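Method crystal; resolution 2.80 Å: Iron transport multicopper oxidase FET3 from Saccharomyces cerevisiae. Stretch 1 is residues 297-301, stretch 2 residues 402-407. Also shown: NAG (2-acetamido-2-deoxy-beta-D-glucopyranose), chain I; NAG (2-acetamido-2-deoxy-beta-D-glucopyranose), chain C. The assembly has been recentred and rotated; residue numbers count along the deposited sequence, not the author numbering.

Stretch 1 297-301: LDDFY
Stretch 2 (402-407) QTIQRD

Arg-406, near the end of a strand, binds two consecutive acids, Asp-298 and Asp-299, more than a hundred residues earlier in the chain. Arg-406 NH1 lies 2.7 Å from Asp-298 OD1 in a salt bridge. A second salt bridge joins Arg-406 NH2 to Asp-299 OD1 at 3.1 Å; NH1 and NH2 of Arg-406 both donate to Asp-299 OD1, each at 3.1 Å, and a weak hydrogen bond runs from Arg-406 NH2 to Asp-299 OD2 at 3.4 Å. Both OD1 atoms lie near the guanidinium plane, at its edge, where the N-H bonds point. Arg-406 points toward stretch 1, with chi1 t and chi2 and chi3 between wells (-131° and -111°). Asp-298 (chi1 t) and Asp-299 (chi1 p, 55°) leave the backbone sideways, but their ends approach the arginine.

Asp-298 OD1 also accepts from Phe-300 N at 3.1 Å, so one oxygen ties the arginine to the backbone of the 3-10 segment. Residues 299-301 form a 3-10 segment (phi/psi -60/-15, -57/-31, -94/1), and Tyr-301 N donates to Asp-298 O at 3.1 Å. Residues 402-406 are strand; Ile-404 departs from extended geometry at -103/-24, while Gln-405 and Arg-406 return to -148/138 and -146/95.

Phe-300 (chi1 t, chi2 95°) points toward the strand and has the largest covered area, 97 of the 261 Å² buried in total. Phe-300 CA is 6.9 Å from Thr-403 CA, the nearest such pair. Phe-300 CD1 meets Thr-403 CG2 at 3.7 Å (Thr-403 chi1 m), Phe-300 CZ approaches Ile-404 O at 3.7 Å along the ring edge, and Phe-300 CE1 lies 3.8 Å from both Gln-405 CA and Arg-406 N. The CA-to-CB bonds of Ile-404 and Gln-405 point away, and their closest contacts with the ring are made by backbone atoms. Phe-300 CB is 3.9 Å from Arg-406 NH1, linking packing to charge.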

# COMPACT_ATOMS: atom_id res chain seq x y z
N LEU A 297 -1.75 -14.58 13.72
CA LEU A 297 -2.75 -15.02 12.74
C LEU A 297 -2.22 -15.02 11.30
O LEU A 297 -1.68 -14.04 10.83
CB LEU A 297 -3.97 -14.10 12.81
CG LEU A 297 -5.07 -14.29 11.77
CD1 LEU A 297 -5.88 -15.53 12.12
CD2 LEU A 297 -5.92 -13.04 11.75
N ASP A 298 -2.38 -16.15 10.62
CA ASP A 298 -2.09 -16.23 9.18
C ASP A 298 -3.36 -15.84 8.43
O ASP A 298 -4.32 -16.62 8.36
CB ASP A 298 -1.59 -17.62 8.76
CG ASP A 298 -1.12 -17.66 7.30
OD1 ASP A 298 -1.42 -16.70 6.54
OD2 ASP A 298 -0.45 -18.64 6.91
N ASP A 299 -3.35 -14.63 7.88
CA ASP A 299 -4.51 -14.06 7.21
C ASP A 299 -5.00 -14.88 6.03
O ASP A 299 -6.12 -14.68 5.57
CB ASP A 299 -4.23 -12.62 6.80
CG ASP A 299 -2.99 -12.49 5.93
OD1 ASP A 299 -1.97 -13.15 6.24
OD2 ASP A 299 -3.01 -11.73 4.94
N PHE A 300 -4.17 -15.81 5.54
CA PHE A 300 -4.55 -16.70 4.44
C PHE A 300 -5.82 -17.51 4.77
O PHE A 300 -6.62 -17.82 3.87
CB PHE A 300 -3.38 -17.63 4.07
CG PHE A 300 -3.69 -18.61 2.97
CD1 PHE A 300 -3.36 -18.31 1.65
CD2 PHE A 300 -4.30 -19.83 3.24
CE1 PHE A 300 -3.65 -19.22 0.61
CE2 PHE A 300 -4.60 -20.72 2.22
CZ PHE A 300 -4.27 -20.42 0.90
N TYR A 301 -6.03 -17.83 6.05
CA TYR A 301 -7.15 -18.67 6.46
C TYR A 301 -8.39 -17.89 6.89
O TYR A 301 -9.40 -18.48 7.29
CB TYR A 301 -6.69 -19.64 7.55
CG TYR A 301 -5.67 -20.65 7.07
CD1 TYR A 301 -4.31 -20.46 7.33
CD2 TYR A 301 -6.05 -21.78 6.35
CE1 TYR A 301 -3.36 -21.38 6.89
CE2 TYR A 301 -5.12 -22.70 5.91
CZ TYR A 301 -3.77 -22.49 6.18
OH TYR A 301 -2.85 -23.41 5.74
N GLN A 402 -8.34 -12.60 -4.82
CA GLN A 402 -8.42 -13.87 -4.08
C GLN A 402 -7.02 -14.43 -3.87
O GLN A 402 -6.27 -14.60 -4.84
CB GLN A 402 -9.27 -14.90 -4.83
CG GLN A 402 -10.68 -14.44 -5.17
CD GLN A 402 -11.60 -15.55 -5.66
OE1 GLN A 402 -11.15 -16.55 -6.21
NE2 GLN A 402 -12.91 -15.36 -5.46
N THR A 403 -6.67 -14.72 -2.62
CA THR A 403 -5.40 -15.34 -2.31
C THR A 403 -5.58 -16.84 -2.30
O THR A 403 -6.18 -17.39 -1.37
CB THR A 403 -4.90 -14.92 -0.92
OG1 THR A 403 -4.87 -13.49 -0.83
CG2 THR A 403 -3.51 -15.45 -0.67
N ILE A 404 -5.07 -17.51 -3.32
CA ILE A 404 -5.30 -18.95 -3.46
C ILE A 404 -4.10 -19.82 -3.06
O ILE A 404 -4.27 -21.00 -2.71
CB ILE A 404 -5.83 -19.33 -4.86
CG1 ILE A 404 -4.76 -19.12 -5.92
CG2 ILE A 404 -7.07 -18.50 -5.19
CD1 ILE A 404 -5.03 -19.89 -7.16
N GLN A 405 -2.90 -19.25 -3.13
CA GLN A 405 -1.69 -19.87 -2.54
C GLN A 405 -0.71 -18.82 -2.05
O GLN A 405 -0.49 -17.80 -2.71
CB GLN A 405 -0.98 -20.82 -3.52
CG GLN A 405 0.38 -21.31 -2.98
CD GLN A 405 0.93 -22.54 -3.68
OE1 GLN A 405 0.27 -23.59 -3.75
NE2 GLN A 405 2.16 -22.44 -4.17
N ARG A 406 -0.14 -19.07 -0.88
CA ARG A 406 0.96 -18.28 -0.36
C ARG A 406 1.89 -19.19 0.43
O ARG A 406 1.68 -19.44 1.62
CB ARG A 406 0.43 -17.16 0.53
CG ARG A 406 1.56 -16.29 1.06
CD ARG A 406 1.42 -16.10 2.53
NE ARG A 406 1.07 -14.73 2.79
CZ ARG A 406 0.24 -14.32 3.75
NH1 ARG A 406 -0.34 -15.20 4.55
NH2 ARG A 406 0.01 -13.01 3.88
N ASP A 407 2.93 -19.68 -0.24
CA ASP A 407 3.78 -20.74 0.30
C ASP A 407 4.56 -20.31 1.55
O ASP A 407 4.65 -19.12 1.86
CB ASP A 407 4.69 -21.27 -0.82
CG ASP A 407 5.09 -22.74 -0.64
OD1 ASP A 407 4.74 -23.36 0.39
OD2 ASP A 407 5.76 -23.28 -1.55
C1 NAG I . -8.97 -18.72 12.17
C2 NAG I . -9.80 -19.36 11.06
C3 NAG I . -9.42 -20.84 10.82
C4 NAG I . -7.95 -21.24 11.04
C5 NAG I . -7.17 -20.24 11.91
C6 NAG I . -5.69 -20.20 11.55
C7 NAG I . -12.09 -18.36 10.85
C8 NAG I . -11.62 -17.23 9.96
N2 NAG I . -11.21 -19.23 11.38
O3 NAG I . -9.74 -21.20 9.50
O4 NAG I . -8.00 -22.54 11.62
O5 NAG I . -7.64 -18.91 11.75
O6 NAG I . -5.13 -18.95 11.90
O7 NAG I . -13.30 -18.46 11.09
C1 NAG C . -6.92 -23.50 11.37
C2 NAG C . -7.44 -24.86 10.83
C3 NAG C . -7.00 -25.14 9.37
C4 NAG C . -5.52 -24.84 9.09
C5 NAG C . -4.91 -24.07 10.26
C6 NAG C . -3.51 -23.51 10.01
C7 NAG C . -7.76 -26.67 12.59
C8 NAG C . -7.17 -26.78 14.01
N2 NAG C . -7.02 -25.99 11.69
O3 NAG C . -7.79 -24.38 8.47
O4 NAG C . -4.83 -26.04 8.85
O5 NAG C . -5.82 -23.03 10.60
O6 NAG C . -2.93 -23.14 11.24
O7 NAG C . -8.85 -27.22 12.32